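PDB 3RAG: VWFA domain-containing protein from Alicyclobacillus acidocaldarius subsp. acidocaldarius, which is of unknown function but has a von Willebrand factor A-type fold, whose relatives often bind ligands through a metal site, and holds a sodium ion in this crystal. Local coordinates for residues E59-A64 against G69-V74. Residues are numbered along the deposited sequence; the frame is centred on the assembly and turned at random.
Sequences EAHSIA and GMCRIV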
loop_
_atom_site.group_PDB
_atom_site.type_symbol
_atom_site.label_atom_id
_atom_site.label_comp_id
_atom_site.label_asym_id
_atom_site.label_seq_id
_atom_site.Cartn_x
_atom_site.Cartn_y
_atom_site.Cartn_z
ATOM N N GLU A 59 -7.437 10.938 10.597
ATOM C CA GLU A 59 -6.895 9.611 10.888
ATOM C C GLU A 59 -6.071 9.084 9.722
ATOM O O GLU A 59 -4.986 8.539 9.905
ATOM C CB GLU A 59 -8.023 8.619 11.197
ATOM C CG GLU A 59 -7.491 7.253 11.647
ATOM C CD GLU A 59 -8.615 6.275 11.833
ATOM O OE1 GLU A 59 -9.009 6.010 12.998
ATOM O OE2 GLU A 59 -9.141 5.810 10.801
ATOM N N ALA A 60 -6.579 9.235 8.506
ATOM C CA ALA A 60 -5.813 8.806 7.316
ATOM C C ALA A 60 -4.404 9.411 7.297
ATOM O O ALA A 60 -3.430 8.724 7.013
ATOM C CB ALA A 60 -6.557 9.165 6.019
ATOM N N HIS A 61 -4.311 10.703 7.602
ATOM C CA HIS A 61 -3.015 11.367 7.654
ATOM C C HIS A 61 -2.132 10.772 8.754
ATOM O O HIS A 61 -0.926 10.555 8.542
ATOM C CB HIS A 61 -3.173 12.894 7.796
ATOM C CG HIS A 61 -3.274 13.598 6.476
ATOM N ND1 HIS A 61 -4.466 14.046 5.947
ATOM C CD2 HIS A 61 -2.329 13.853 5.539
ATOM C CE1 HIS A 61 -4.244 14.585 4.759
ATOM N NE2 HIS A 61 -2.958 14.476 4.487
ATOM N N SER A 62 -2.733 10.510 9.917
ATOM C CA SER A 62 -1.979 9.927 11.028
ATOM C C SER A 62 -1.530 8.496 10.726
ATOM O O SER A 62 -0.452 8.075 11.145
ATOM C CB SER A 62 -2.804 9.956 12.310
ATOM O OG SER A 62 -3.067 11.304 12.642
ATOM N N ILE A 63 -2.366 7.749 10.005
ATOM C CA ILE A 63 -2.009 6.386 9.600
ATOM C C ILE A 63 -0.808 6.424 8.670
ATOM O O ILE A 63 0.161 5.679 8.839
ATOM C CB ILE A 63 -3.185 5.674 8.866
ATOM C CG1 ILE A 63 -4.301 5.341 9.868
ATOM C CG2 ILE A 63 -2.713 4.401 8.135
ATOM C CD1 ILE A 63 -5.614 4.878 9.158
ATOM N N ALA A 64 -0.857 7.289 7.664
ATOM C CA ALA A 64 0.263 7.361 6.729
ATOM C C ALA A 64 1.545 7.829 7.436
ATOM O O ALA A 64 2.632 7.299 7.203
ATOM C CB ALA A 64 -0.092 8.248 5.547
ATOM N N GLY A 69 4.356 6.288 5.215
ATOM C CA GLY A 69 3.904 6.419 3.837
ATOM C C GLY A 69 3.244 7.760 3.526
ATOM O O GLY A 69 3.531 8.784 4.165
HETATM N N MSE A 70 2.368 7.756 2.526
HETATM C CA MSE A 70 1.760 8.991 2.020
HETATM C C MSE A 70 0.261 8.916 2.168
HETATM O O MSE A 70 -0.309 7.827 2.111
HETATM C CB MSE A 70 2.081 9.157 0.513
HETATM C CG MSE A 70 3.504 9.595 0.200
HETATM SE SE MSE A 70 3.820 9.739 -1.594
HETATM C CE MSE A 70 2.227 10.007 -2.241
ATOM N N CYS A 71 -0.374 10.072 2.333
ATOM C CA CYS A 71 -1.830 10.163 2.287
ATOM C C CYS A 71 -2.215 11.130 1.180
ATOM O O CYS A 71 -1.682 12.254 1.110
ATOM C CB CYS A 71 -2.393 10.662 3.629
ATOM S SG CYS A 71 -4.174 10.991 3.575
ATOM N N ARG A 72 -3.135 10.708 0.318
ATOM C CA ARG A 72 -3.695 11.615 -0.680
ATOM C C ARG A 72 -5.212 11.470 -0.621
ATOM O O ARG A 72 -5.720 10.404 -0.296
ATOM C CB ARG A 72 -3.182 11.266 -2.088
ATOM C CG ARG A 72 -1.693 11.578 -2.282
ATOM C CD ARG A 72 -1.399 13.073 -2.157
ATOM N NE ARG A 72 0.026 13.348 -2.382
ATOM C CZ ARG A 72 0.956 13.402 -1.428
ATOM N NH1 ARG A 72 2.224 13.665 -1.744
ATOM N NH2 ARG A 72 0.635 13.205 -0.157
ATOM N N ILE A 73 -5.908 12.547 -0.956
ATOM C CA ILE A 73 -7.357 12.617 -0.858
ATOM C C ILE A 73 -7.882 13.025 -2.234
ATOM O O ILE A 73 -7.547 14.088 -2.729
ATOM C CB ILE A 73 -7.768 13.615 0.239
ATOM C CG1 ILE A 73 -7.252 13.112 1.603
ATOM C CG2 ILE A 73 -9.296 13.787 0.272
ATOM C CD1 ILE A 73 -7.330 14.162 2.730
ATOM N N VAL A 74 -8.662 12.159 -2.883
ATOM C CA VAL A 74 -8.929 12.386 -4.310
ATOM C C VAL A 74 -10.341 12.000 -4.682
ATOM O O VAL A 74 -10.980 11.236 -3.979
ATOM C CB VAL A 74 -7.928 11.623 -5.235
ATOM C CG1 VAL A 74 -6.472 12.066 -4.968
ATOM C CG2 VAL A 74 -8.044 10.095 -5.081
#
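Gly69 N donates a fairly straight 2.8 Å hydrogen bond to the carbonyl O of Ala64, so the chain is tied back to helix 58-66 just after leaving it. At Met70, a selenomethionine, the backbone meets the helix: Ala64 CB presses on Met70 C at 3.5 Å, while the Met70 side chain turns to the other side of the sheet, among Met85, Met86 and Thr90 of helix 79-106. Cys71 carries the centre of the contact. Its SG lies anti to the backbone N (chi1 173°), which extends the sulfur toward the helix, where it meets both His61 and Ala60. SG sits over the centre of the His61 imidazole, 3.7 Å from the ring centroid and 6° off the normal, a sulfur-aromatic contact. Cys71 CB adds a CH-pi contact to the same face, 3.7 Å from His61 CD2, and packs against Ala64 CB at 3.8 Å; Ala60 CB touches the sulfur at 3.9 Å. Strand 40-46, helix 58-66 and strand 71-74 form a beta-alpha-beta unit of the Rossmann-like vWA fold, and 71-74 is an edge strand of the sheet within this chain, parallel to its neighbour 40-46. Helix 59-64 runs roughly antiparallel to strand 71-74, at 148°, the axes of these short segments coming within 8.3 Å. The Arg72 side chain leaves on the far side from the helix and curls back on its own strand, so that NH2 donates to Cys71 O from above the carbonyl plane, while CE of Met70 covers a guanidinium face. Ile73 again directs its CB toward the helix: CD1 reaches His61 CE1 at 3.7 Å, the two side chains crossing at about a right angle, and the isoleucine touches Val47 and Tyr57, whose carbonyl O accepts a weak hydrogen bond from His61 ND1.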